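Local coordinates for protein PrgX (Enterococcus faecalis, PDB 2AWI) that serves as the receptor for the peptide sex pheromone cCF10 and as a repressor, probably binding DNA, that takes part in the regulation of conjugation, at residues K102-T105 against Y109-I112; G76-L81 against L114-I119; K94-I99 against V127-K132. The protein carries 1 engineered substitution. All coordinates share one frame; numbering follows the deposited sequence.

Interaction 1 of 3, residues K102-T105 against Y109-I112; sequences KRLT and YFSI
Packing of K102, R103, L104 and T105 against Y109 and F110 makes a turn-to-helix contact in the C-terminal TPR region of the receptor, where the type I beta turn K102-T105, between helix 92-102 and helix 107-122, folds back on the latter. It exemplifies how a very short connection can join successive helices: R103 and F110 approach to 4.5 Å between their CA atoms, yet no hydrogen bond crosses the contact. The turn is tied within itself instead. K102 O accepts both T105 N at 3.0 Å and T105 OG1 at 2.9 Å, the two donors arriving from the same face of its carbonyl plane. Y109 rests on this turn. A bend at the third side-chain torsion of K102 (62°) carries CE over one face of the tyrosine ring, 4.1 Å from Y109 CZ, while T105 CB meets Y109 CD2 obliquely at 3.8 Å. On F110, R103 O lies in the ring plane at the edge, 3.3 Å from F110 CD1, and L104 CD2 adds an oblique apolar touch. The guanidinium of R103 turns away to D137 and E100, and T105 O is hydrogen-bonded to Y17 OH of the second subunit. The chemistry implies a contact made by van der Waals packing, much of it backbone carbonyl oxygens against Y109 and F110, with R103 O probably attracted weakly to the electropositive ring edge of F110.

Interaction 2 of 3, residues G76-L81 against L114-I119; sequences GKEKLL and LGYISI
Y116, with more surface buried here than any other residue of the two segments, reaches from helix 107-122 to E78 and L81 on helix 74-87 and touches them with its hydroxyl alone. The case illustrates how two segments that touch only lightly can be linked through one water. Y116 OH lies 4.1 Å from E78 OE1, and the water fills the role of go-between. It sits at the edge of the Y116 ring, in the ring plane, and accepts a hydrogen bond from Y116 OH over 2.5 Å. Its own two donations both go to E78: one to the backbone oxygen E78 O at 2.7 Å, the other to the carboxylate oxygen E78 OE1 at 2.5 Å. A fold in the E78 chain at its second torsion (-72°) brings the carboxylate back beside its own backbone, where one water can serve both oxygens; the carboxylate and the tyrosine ring are turned 62° apart. L81 adds a looser van der Waals contact, CD2 lying 4.3 Å from Y116 OH. Helix 92-102 completes the site: E78 OE2 forms a salt bridge with R98 NE, and I99 packs on both E78 and Y116, while I82 and I85 line the tyrosine further along helix 74-87. Three hydrogen bonds hold the water, which is probably well ordered, and with R98 on one oxygen and water on the other, this buried carboxylate is probably kept ionised; its charge would in turn polarise the water and strengthen the bond donated by the tyrosine.

Interaction 3 of 3, residues K94-I99 against V127-K132; sequences KNFQRI and VPTFNK
V127, next to helix 128-142, meets F96 of helix 92-102 through one methyl group, and around that pair the contact is built. V127 CG1 stands 3.9 Å from F96 CZ and 4.0 Å from F96 CE2, so the far end of the phenyl ring does the touching. The two side chains cross at about a right angle, and the methyl approaches the ring obliquely. F96 can span the gap because its CG is anti to the backbone N (chi1 -176°), which extends the ring away from its own helix; the nearest CA atoms, those of F96 and V127, remain 9.7 Å apart. The backbone of V127 is engaged as well, its carbonyl oxygen accepting the hydrogen bond of F130 N at 3.0 Å.

Two residues on, the side chain of T129 leaves its backbone toward segment 94-99. T129 OG1 lies at the edge of the F96 ring, near its plane and 4.3 Å from F96 CZ, a long contact that adds at most a faint attraction between oxygen and ring hydrogens. T129 touches E100 too, one turn further along that helix. F130 then leads its ring the other way, into Y113 and I117 of helix 107-122 and the loop residues V162 and L163. The example is instructive because one long aromatic side chain bridges a separation that the backbones do not close.

F92 reinforces the apolar patch from within helix 92-102, stacking its ring on that of F96 and touching V127. Within the C-terminal TPR region, an array of packed helices, segment 127-132 is thus placed between two neighbours, using V127 and T129 against helix 92-102 and F130 against helix 107-122.

Read from the N terminus, the chain enters helix 74-87, where segment 76-81 opens the loop that interaction 2 closes at 114-119. Segment 94-99, on helix 92-102, falls inside that loop, but its partner 127-132 lies beyond it, so interactions 2 and 3 cross. Interaction 1 is the local closure, its two segments (102-105 with 109-112) nested inside both larger loops. Helix 107-122 serves interactions 1 and 2, and I112, on segment 109-112, packs on residues of both other interactions, its CD1 3.6 Å from E78 CB and its CG2 4.3 Å from I99 CG2. Together the contacts tie four consecutive helices, 74-87, 92-102, 107-122 and 128-142, together.

Interaction 1 of 3, residues K102-T105 against Y109-I112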
ATOM      1  N   LYS A 102     -32.289  26.558  36.528  1.00 47.61           N
ATOM      2  CA  LYS A 102     -33.041  26.785  35.296  1.00 46.70           C
ATOM      3  C   LYS A 102     -32.909  25.663  34.270  1.00 45.77           C
ATOM      4  O   LYS A 102     -33.396  25.789  33.149  1.00 44.81           O
ATOM      5  CB  LYS A 102     -32.574  28.090  34.647  1.00 56.14           C
ATOM      6  CG  LYS A 102     -32.600  29.293  35.576  1.00 63.21           C
ATOM      7  CD  LYS A 102     -32.015  30.538  34.918  1.00 66.69           C
ATOM      8  CE  LYS A 102     -32.810  30.959  33.692  1.00 71.24           C
ATOM      9  NZ  LYS A 102     -32.289  32.226  33.103  1.00 74.25           N
ATOM     10  N   ARG A 103     -32.270  24.561  34.649  1.00 39.96           N
ATOM     11  CA  ARG A 103     -32.046  23.457  33.721  1.00 38.36           C
ATOM     12  C   ARG A 103     -33.274  22.825  33.074  1.00 39.47           C
ATOM     13  O   ARG A 103     -33.138  22.078  32.103  1.00 39.03           O
ATOM     14  CB  ARG A 103     -31.221  22.363  34.400  1.00 36.36           C
ATOM     15  CG  ARG A 103     -31.962  21.611  35.481  1.00 34.70           C
ATOM     16  CD  ARG A 103     -31.082  20.556  36.134  1.00 34.33           C
ATOM     17  NE  ARG A 103     -31.872  19.684  36.995  1.00 28.20           N
ATOM     18  CZ  ARG A 103     -32.561  20.102  38.053  1.00 37.72           C
ATOM     19  NH1 ARG A 103     -32.549  21.384  38.393  1.00 34.82           N
ATOM     20  NH2 ARG A 103     -33.284  19.241  38.757  1.00 30.56           N
ATOM     21  N   LEU A 104     -34.466  23.106  33.588  1.00 34.35           N
ATOM     22  CA  LEU A 104     -35.669  22.515  33.009  1.00 33.55           C
ATOM     23  C   LEU A 104     -36.589  23.554  32.379  1.00 32.98           C
ATOM     24  O   LEU A 104     -37.671  23.222  31.894  1.00 31.02           O
ATOM     25  CB  LEU A 104     -36.440  21.726  34.071  1.00 36.39           C
ATOM     26  CG  LEU A 104     -35.736  20.532  34.721  1.00 35.48           C
ATOM     27  CD1 LEU A 104     -36.668  19.869  35.738  1.00 28.47           C
ATOM     28  CD2 LEU A 104     -35.333  19.539  33.653  1.00 27.96           C
ATOM     29  N   THR A 105     -36.154  24.810  32.397  1.00 34.21           N
ATOM     30  CA  THR A 105     -36.916  25.914  31.822  1.00 35.59           C
ATOM     31  C   THR A 105     -37.286  25.576  30.380  1.00 35.01           C
ATOM     32  O   THR A 105     -38.399  25.851  29.923  1.00 34.88           O
ATOM     33  CB  THR A 105     -36.084  27.215  31.821  1.00 53.95           C
ATOM     34  OG1 THR A 105     -35.669  27.517  33.159  1.00 57.56           O
ATOM     35  CG2 THR A 105     -36.904  28.378  31.271  1.00 57.23           C
ATOM     36  N   TYR A 109     -31.983  25.125  27.742  1.00 42.23           N
ATOM     37  CA  TYR A 109     -31.330  25.244  29.043  1.00 40.98           C
ATOM     38  C   TYR A 109     -30.894  23.888  29.583  1.00 38.67           C
ATOM     39  O   TYR A 109     -29.865  23.782  30.251  1.00 37.20           O
ATOM     40  CB  TYR A 109     -32.252  25.936  30.053  1.00 44.15           C
ATOM     41  CG  TYR A 109     -32.180  27.445  29.978  1.00 45.16           C
ATOM     42  CD1 TYR A 109     -31.015  28.122  30.339  1.00 47.92           C
ATOM     43  CD2 TYR A 109     -33.255  28.192  29.500  1.00 39.06           C
ATOM     44  CE1 TYR A 109     -30.920  29.508  30.222  1.00 53.30           C
ATOM     45  CE2 TYR A 109     -33.172  29.579  29.379  1.00 46.18           C
ATOM     46  CZ  TYR A 109     -32.001  30.228  29.738  1.00 49.32           C
ATOM     47  OH  TYR A 109     -31.907  31.592  29.596  1.00 52.77           O
ATOM     48  N   PHE A 110     -31.663  22.843  29.303  1.00 32.33           N
ATOM     49  CA  PHE A 110     -31.248  21.537  29.785  1.00 31.56           C
ATOM     50  C   PHE A 110     -29.944  21.188  29.090  1.00 31.78           C
ATOM     51  O   PHE A 110     -28.992  20.737  29.725  1.00 32.68           O
ATOM     52  CB  PHE A 110     -32.290  20.460  29.483  1.00 33.74           C
ATOM     53  CG  PHE A 110     -31.997  19.148  30.151  1.00 35.63           C
ATOM     54  CD1 PHE A 110     -31.881  19.078  31.537  1.00 32.31           C
ATOM     55  CD2 PHE A 110     -31.807  17.993  29.401  1.00 31.37           C
ATOM     56  CE1 PHE A 110     -31.577  17.875  32.168  1.00 30.68           C
ATOM     57  CE2 PHE A 110     -31.501  16.782  30.022  1.00 36.33           C
ATOM     58  CZ  PHE A 110     -31.387  16.724  31.408  1.00 32.15           C
ATOM     59  N   SER A 111     -29.909  21.411  27.780  1.00 31.38           N
ATOM     60  CA  SER A 111     -28.721  21.131  26.984  1.00 32.33           C
ATOM     61  C   SER A 111     -27.522  21.915  27.521  1.00 34.03           C
ATOM     62  O   SER A 111     -26.415  21.390  27.604  1.00 35.19           O
ATOM     63  CB  SER A 111     -28.973  21.491  25.516  1.00 29.33           C
ATOM     64  OG  SER A 111     -27.902  21.053  24.697  1.00 30.12           O
ATOM     65  N   ILE A 112     -27.744  23.171  27.893  1.00 34.99           N
ATOM     66  CA  ILE A 112     -26.666  23.991  28.434  1.00 36.55           C
ATOM     67  C   ILE A 112     -26.212  23.391  29.765  1.00 37.03           C
ATOM     68  O   ILE A 112     -25.015  23.273  30.037  1.00 35.81           O
ATOM     69  CB  ILE A 112     -27.134  25.441  28.659  1.00 36.16           C
ATOM     70  CG1 ILE A 112     -27.439  26.101  27.314  1.00 34.93           C
ATOM     71  CG2 ILE A 112     -26.069  26.219  29.397  1.00 32.70           C
ATOM     72  CD1 ILE A 112     -28.074  27.472  27.438  1.00 39.20           C
TER

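Interaction 2 of 3, residues G76-L81 against L114-I119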
ATOM      1  N   GLY A  76     -28.604  32.099  23.850  1.00 45.42           N
ATOM      2  CA  GLY A  76     -27.399  32.043  23.044  1.00 45.44           C
ATOM      3  C   GLY A  76     -26.223  32.499  23.887  1.00 46.97           C
ATOM      4  O   GLY A  76     -25.143  31.903  23.852  1.00 45.78           O
ATOM      5  N   LYS A  77     -26.437  33.563  24.656  1.00 60.23           N
ATOM      6  CA  LYS A  77     -25.397  34.095  25.524  1.00 62.63           C
ATOM      7  C   LYS A  77     -24.895  32.976  26.433  1.00 61.03           C
ATOM      8  O   LYS A  77     -23.689  32.756  26.558  1.00 61.10           O
ATOM      9  CB  LYS A  77     -25.955  35.236  26.379  1.00 89.02           C
ATOM     10  CG  LYS A  77     -26.581  36.368  25.584  1.00 89.02           C
ATOM     11  CD  LYS A  77     -27.342  37.327  26.495  1.00 89.02           C
ATOM     12  CE  LYS A  77     -28.097  38.383  25.692  1.00 89.02           C
ATOM     13  NZ  LYS A  77     -28.985  39.233  26.540  1.00 89.02           N
ATOM     14  N   GLU A  78     -25.838  32.268  27.055  1.00 59.75           N
ATOM     15  CA  GLU A  78     -25.528  31.168  27.966  1.00 59.36           C
ATOM     16  C   GLU A  78     -24.777  30.026  27.292  1.00 60.02           C
ATOM     17  O   GLU A  78     -23.718  29.615  27.764  1.00 61.08           O
ATOM     18  CB  GLU A  78     -26.819  30.626  28.593  1.00 53.00           C
ATOM     19  CG  GLU A  78     -27.548  31.624  29.484  1.00 50.91           C
ATOM     20  CD  GLU A  78     -26.829  31.872  30.795  1.00 51.43           C
ATOM     21  OE1 GLU A  78     -25.670  31.430  30.934  1.00 58.75           O
ATOM     22  OE2 GLU A  78     -27.419  32.514  31.689  1.00 45.60           O
ATOM     23  N   LYS A  79     -25.322  29.510  26.194  1.00 59.09           N
ATOM     24  CA  LYS A  79     -24.680  28.405  25.486  1.00 60.60           C
ATOM     25  C   LYS A  79     -23.281  28.810  25.029  1.00 60.04           C
ATOM     26  O   LYS A  79     -22.393  27.969  24.891  1.00 60.45           O
ATOM     27  CB  LYS A  79     -25.530  27.965  24.286  1.00 52.81           C
ATOM     28  CG  LYS A  79     -25.087  26.637  23.661  1.00 56.72           C
ATOM     29  CD  LYS A  79     -26.065  26.147  22.587  1.00 55.33           C
ATOM     30  CE  LYS A  79     -27.321  25.504  23.180  1.00 64.07           C
ATOM     31  NZ  LYS A  79     -27.088  24.119  23.689  1.00 62.78           N
ATOM     32  N   LEU A  80     -23.094  30.106  24.806  1.00 62.06           N
ATOM     33  CA  LEU A  80     -21.806  30.640  24.372  1.00 61.29           C
ATOM     34  C   LEU A  80     -20.855  30.647  25.567  1.00 59.35           C
ATOM     35  O   LEU A  80     -19.686  30.275  25.460  1.00 57.71           O
ATOM     36  CB  LEU A  80     -21.998  32.066  23.832  1.00 85.97           C
ATOM     37  CG  LEU A  80     -20.839  32.828  23.176  1.00 88.95           C
ATOM     38  CD1 LEU A  80     -19.790  33.211  24.213  1.00 88.95           C
ATOM     39  CD2 LEU A  80     -20.234  31.973  22.074  1.00 88.61           C
ATOM     40  N   LEU A  81     -21.383  31.062  26.710  1.00 58.86           N
ATOM     41  CA  LEU A  81     -20.624  31.145  27.948  1.00 58.14           C
ATOM     42  C   LEU A  81     -19.897  29.846  28.305  1.00 57.52           C
ATOM     43  O   LEU A  81     -18.860  29.873  28.969  1.00 57.94           O
ATOM     44  CB  LEU A  81     -21.568  31.552  29.082  1.00 55.01           C
ATOM     45  CG  LEU A  81     -21.001  32.144  30.373  1.00 58.13           C
ATOM     46  CD1 LEU A  81     -20.027  33.262  30.049  1.00 62.02           C
ATOM     47  CD2 LEU A  81     -22.150  32.676  31.228  1.00 58.42           C
ATOM     48  N   LEU A 114     -26.276  20.297  30.861  1.00 33.15           N
ATOM     49  CA  LEU A 114     -25.414  19.131  30.663  1.00 32.64           C
ATOM     50  C   LEU A 114     -24.033  19.592  30.199  1.00 34.68           C
ATOM     51  O   LEU A 114     -23.047  18.856  30.308  1.00 34.23           O
ATOM     52  CB  LEU A 114     -26.025  18.175  29.628  1.00 30.10           C
ATOM     53  CG  LEU A 114     -27.360  17.525  30.016  1.00 26.82           C
ATOM     54  CD1 LEU A 114     -27.906  16.700  28.848  1.00 19.19           C
ATOM     55  CD2 LEU A 114     -27.165  16.656  31.257  1.00 21.10           C
ATOM     56  N   GLY A 115     -23.979  20.815  29.674  1.00 44.62           N
ATOM     57  CA  GLY A 115     -22.720  21.378  29.225  1.00 44.72           C
ATOM     58  C   GLY A 115     -21.843  21.650  30.434  1.00 46.90           C
ATOM     59  O   GLY A 115     -20.620  21.477  30.391  1.00 47.06           O
ATOM     60  N   TYR A 116     -22.474  22.078  31.523  1.00 40.71           N
ATOM     61  CA  TYR A 116     -21.754  22.346  32.760  1.00 42.03           C
ATOM     62  C   TYR A 116     -21.341  21.036  33.428  1.00 42.14           C
ATOM     63  O   TYR A 116     -20.245  20.930  33.979  1.00 43.44           O
ATOM     64  CB  TYR A 116     -22.617  23.159  33.725  1.00 47.60           C
ATOM     65  CG  TYR A 116     -22.714  24.632  33.395  1.00 49.30           C
ATOM     66  CD1 TYR A 116     -23.348  25.073  32.232  1.00 45.51           C
ATOM     67  CD2 TYR A 116     -22.179  25.588  34.257  1.00 47.90           C
ATOM     68  CE1 TYR A 116     -23.449  26.437  31.940  1.00 46.91           C
ATOM     69  CE2 TYR A 116     -22.274  26.949  33.978  1.00 48.76           C
ATOM     70  CZ  TYR A 116     -22.908  27.367  32.821  1.00 47.13           C
ATOM     71  OH  TYR A 116     -22.996  28.714  32.559  1.00 47.88           O
ATOM     72  N   ILE A 117     -22.216  20.037  33.379  1.00 54.67           N
ATOM     73  CA  ILE A 117     -21.907  18.747  33.985  1.00 54.16           C
ATOM     74  C   ILE A 117     -20.673  18.163  33.320  1.00 54.91           C
ATOM     75  O   ILE A 117     -19.802  17.603  33.983  1.00 55.12           O
ATOM     76  CB  ILE A 117     -23.076  17.754  33.833  1.00 42.11           C
ATOM     77  CG1 ILE A 117     -24.296  18.279  34.590  1.00 44.97           C
ATOM     78  CG2 ILE A 117     -22.672  16.378  34.365  1.00 38.79           C
ATOM     79  CD1 ILE A 117     -24.061  18.479  36.074  1.00 47.27           C
ATOM     80  N   SER A 118     -20.607  18.301  32.002  1.00 52.35           N
ATOM     81  CA  SER A 118     -19.479  17.798  31.234  1.00 52.37           C
ATOM     82  C   SER A 118     -18.198  18.461  31.727  1.00 52.88           C
ATOM     83  O   SER A 118     -17.206  17.790  32.006  1.00 54.21           O
ATOM     84  CB  SER A 118     -19.685  18.107  29.754  1.00 44.99           C
ATOM     85  OG  SER A 118     -18.634  17.567  28.976  1.00 46.80           O
ATOM     86  N   ILE A 119     -18.231  19.787  31.831  1.00 53.33           N
ATOM     87  CA  ILE A 119     -17.081  20.559  32.296  1.00 52.73           C
ATOM     88  C   ILE A 119     -16.611  20.059  33.660  1.00 55.46           C
ATOM     89  O   ILE A 119     -15.426  19.791  33.853  1.00 57.60           O
ATOM     90  CB  ILE A 119     -17.429  22.068  32.400  1.00 42.13           C
ATOM     91  CG1 ILE A 119     -17.551  22.679  31.000  1.00 34.21           C
ATOM     92  CG2 ILE A 119     -16.370  22.793  33.204  1.00 37.10           C
ATOM     93  CD1 ILE A 119     -18.131  24.077  30.994  1.00 34.78           C
TER
HETATM   94  O   HOH W   1     -24.132  29.540  30.478  1.00 57.27           O

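Interaction 3 of 3, residues K94-I99 against V127-K132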
ATOM      1  N   LYS A  94     -20.057  29.972  40.130  1.00 63.75           N
ATOM      2  CA  LYS A  94     -21.034  31.058  40.142  1.00 63.82           C
ATOM      3  C   LYS A  94     -22.063  31.000  39.018  1.00 62.02           C
ATOM      4  O   LYS A  94     -23.226  31.358  39.214  1.00 60.16           O
ATOM      5  CB  LYS A  94     -20.306  32.404  40.117  1.00 81.04           C
ATOM      6  CG  LYS A  94     -21.118  33.560  40.676  1.00 83.03           C
ATOM      7  CD  LYS A  94     -20.218  34.740  41.003  1.00 83.03           C
ATOM      8  CE  LYS A  94     -20.983  35.844  41.715  1.00 83.03           C
ATOM      9  NZ  LYS A  94     -20.082  36.950  42.155  1.00 83.03           N
ATOM     10  N   ASN A  95     -21.638  30.556  37.841  1.00 63.65           N
ATOM     11  CA  ASN A  95     -22.540  30.457  36.702  1.00 62.58           C
ATOM     12  C   ASN A  95     -23.405  29.216  36.828  1.00 62.40           C
ATOM     13  O   ASN A  95     -24.588  29.233  36.488  1.00 62.15           O
ATOM     14  CB  ASN A  95     -21.742  30.405  35.402  1.00 57.99           C
ATOM     15  CG  ASN A  95     -21.226  31.764  34.986  1.00 57.76           C
ATOM     16  OD1 ASN A  95     -20.148  31.879  34.402  1.00 52.51           O
ATOM     17  ND2 ASN A  95     -22.000  32.804  35.272  1.00 54.12           N
ATOM     18  N   PHE A  96     -22.806  28.142  37.328  1.00 52.78           N
ATOM     19  CA  PHE A  96     -23.514  26.882  37.506  1.00 52.61           C
ATOM     20  C   PHE A  96     -24.648  27.047  38.504  1.00 52.34           C
ATOM     21  O   PHE A  96     -25.643  26.329  38.444  1.00 51.00           O
ATOM     22  CB  PHE A  96     -22.552  25.802  37.998  1.00 45.43           C
ATOM     23  CG  PHE A  96     -23.179  24.444  38.128  1.00 45.46           C
ATOM     24  CD1 PHE A  96     -23.643  23.768  37.003  1.00 47.15           C
ATOM     25  CD2 PHE A  96     -23.305  23.838  39.377  1.00 43.31           C
ATOM     26  CE1 PHE A  96     -24.226  22.502  37.120  1.00 46.22           C
ATOM     27  CE2 PHE A  96     -23.882  22.579  39.509  1.00 35.72           C
ATOM     28  CZ  PHE A  96     -24.345  21.907  38.380  1.00 44.62           C
ATOM     29  N   GLN A  97     -24.496  27.995  39.423  1.00 59.50           N
ATOM     30  CA  GLN A  97     -25.521  28.239  40.433  1.00 62.69           C
ATOM     31  C   GLN A  97     -26.716  28.964  39.836  1.00 61.13           C
ATOM     32  O   GLN A  97     -27.780  29.036  40.449  1.00 61.28           O
ATOM     33  CB  GLN A  97     -24.950  29.064  41.592  1.00 79.21           C
ATOM     34  CG  GLN A  97     -23.818  28.381  42.344  1.00 82.27           C
ATOM     35  CD  GLN A  97     -23.317  29.204  43.519  1.00 83.41           C
ATOM     36  OE1 GLN A  97     -22.341  28.840  44.176  1.00 83.43           O
ATOM     37  NE2 GLN A  97     -23.989  30.319  43.791  1.00 84.87           N
ATOM     38  N   ARG A  98     -26.534  29.505  38.637  1.00 58.59           N
ATOM     39  CA  ARG A  98     -27.605  30.219  37.955  1.00 57.14           C
ATOM     40  C   ARG A  98     -28.303  29.273  36.982  1.00 55.74           C
ATOM     41  O   ARG A  98     -29.526  29.274  36.860  1.00 56.76           O
ATOM     42  CB  ARG A  98     -27.041  31.419  37.188  1.00 60.15           C
ATOM     43  CG  ARG A  98     -28.094  32.201  36.411  1.00 62.28           C
ATOM     44  CD  ARG A  98     -27.497  33.326  35.556  1.00 64.48           C
ATOM     45  NE  ARG A  98     -26.614  32.836  34.494  1.00 65.23           N
ATOM     46  CZ  ARG A  98     -25.294  32.723  34.604  1.00 62.90           C
ATOM     47  NH1 ARG A  98     -24.688  33.069  35.732  1.00 59.91           N
ATOM     48  NH2 ARG A  98     -24.577  32.260  33.587  1.00 61.74           N
ATOM     49  N   ILE A  99     -27.506  28.458  36.305  1.00 45.95           N
ATOM     50  CA  ILE A  99     -28.009  27.509  35.323  1.00 45.38           C
ATOM     51  C   ILE A  99     -28.719  26.308  35.939  1.00 43.25           C
ATOM     52  O   ILE A  99     -29.836  25.976  35.544  1.00 40.34           O
ATOM     53  CB  ILE A  99     -26.856  26.988  34.426  1.00 57.07           C
ATOM     54  CG1 ILE A  99     -26.229  28.150  33.645  1.00 59.77           C
ATOM     55  CG2 ILE A  99     -27.373  25.919  33.475  1.00 55.86           C
ATOM     56  CD1 ILE A  99     -27.182  28.853  32.700  1.00 65.10           C
ATOM     57  N   VAL A 127     -20.281  17.724  41.518  1.00 64.32           N
ATOM     58  CA  VAL A 127     -21.644  18.110  41.154  1.00 62.12           C
ATOM     59  C   VAL A 127     -22.613  17.061  41.690  1.00 61.85           C
ATOM     60  O   VAL A 127     -23.284  16.369  40.927  1.00 62.44           O
ATOM     61  CB  VAL A 127     -21.821  18.231  39.618  1.00 41.32           C
ATOM     62  CG1 VAL A 127     -21.296  19.585  39.134  1.00 38.66           C
ATOM     63  CG2 VAL A 127     -21.087  17.087  38.917  1.00 37.65           C
ATOM     64  N   PRO A 128     -22.702  16.941  43.024  1.00 58.24           N
ATOM     65  CA  PRO A 128     -23.585  15.974  43.683  1.00 57.56           C
ATOM     66  C   PRO A 128     -25.047  16.078  43.265  1.00 56.88           C
ATOM     67  O   PRO A 128     -25.743  15.067  43.187  1.00 57.18           O
ATOM     68  CB  PRO A 128     -23.375  16.276  45.165  1.00 50.95           C
ATOM     69  CG  PRO A 128     -23.108  17.752  45.162  1.00 50.20           C
ATOM     70  CD  PRO A 128     -22.144  17.887  44.008  1.00 51.80           C
ATOM     71  N   THR A 129     -25.508  17.296  42.996  1.00 45.80           N
ATOM     72  CA  THR A 129     -26.894  17.504  42.590  1.00 46.03           C
ATOM     73  C   THR A 129     -27.214  16.728  41.322  1.00 45.55           C
ATOM     74  O   THR A 129     -28.347  16.294  41.123  1.00 45.34           O
ATOM     75  CB  THR A 129     -27.206  19.003  42.343  1.00 52.68           C
ATOM     76  OG1 THR A 129     -26.299  19.530  41.365  1.00 54.65           O
ATOM     77  CG2 THR A 129     -27.080  19.795  43.631  1.00 53.83           C
ATOM     78  N   PHE A 130     -26.213  16.549  40.467  1.00 49.74           N
ATOM     79  CA  PHE A 130     -26.406  15.827  39.211  1.00 48.71           C
ATOM     80  C   PHE A 130     -27.017  14.449  39.433  1.00 49.02           C
ATOM     81  O   PHE A 130     -28.159  14.207  39.049  1.00 47.15           O
ATOM     82  CB  PHE A 130     -25.078  15.683  38.463  1.00 38.96           C
ATOM     83  CG  PHE A 130     -25.202  14.985  37.142  1.00 34.18           C
ATOM     84  CD1 PHE A 130     -26.000  15.520  36.129  1.00 30.28           C
ATOM     85  CD2 PHE A 130     -24.533  13.785  36.909  1.00 35.76           C
ATOM     86  CE1 PHE A 130     -26.133  14.873  34.897  1.00 31.07           C
ATOM     87  CE2 PHE A 130     -24.655  13.122  35.681  1.00 38.80           C
ATOM     88  CZ  PHE A 130     -25.460  13.669  34.672  1.00 39.03           C
ATOM     89  N   ASN A 131     -26.253  13.551  40.049  1.00 54.59           N
ATOM     90  CA  ASN A 131     -26.727  12.198  40.314  1.00 54.85           C
ATOM     91  C   ASN A 131     -28.028  12.177  41.107  1.00 54.60           C
ATOM     92  O   ASN A 131     -28.835  11.256  40.968  1.00 53.27           O
ATOM     93  CB  ASN A 131     -25.667  11.396  41.072  1.00114.38           C
ATOM     94  CG  ASN A 131     -24.559  10.892  40.170  1.00114.38           C
ATOM     95  OD1 ASN A 131     -23.696  10.125  40.603  1.00114.38           O
ATOM     96  ND2 ASN A 131     -24.575  11.318  38.911  1.00114.38           N
ATOM     97  N   LYS A 132     -28.231  13.193  41.935  1.00 60.03           N
ATOM     98  CA  LYS A 132     -29.437  13.273  42.747  1.00 60.62           C
ATOM     99  C   LYS A 132     -30.694  13.667  41.969  1.00 58.66           C
ATOM    100  O   LYS A 132     -31.808  13.422  42.433  1.00 60.44           O
ATOM    101  CB  LYS A 132     -29.236  14.262  43.904  1.00 87.56           C
ATOM    102  CG  LYS A 132     -28.716  13.661  45.218  1.00 91.88           C
ATOM    103  CD  LYS A 132     -27.284  13.133  45.125  1.00 91.88           C
ATOM    104  CE  LYS A 132     -27.235  11.693  44.629  1.00 91.88           C
ATOM    105  NZ  LYS A 132     -27.890  10.750  45.582  1.00 91.88           N
TER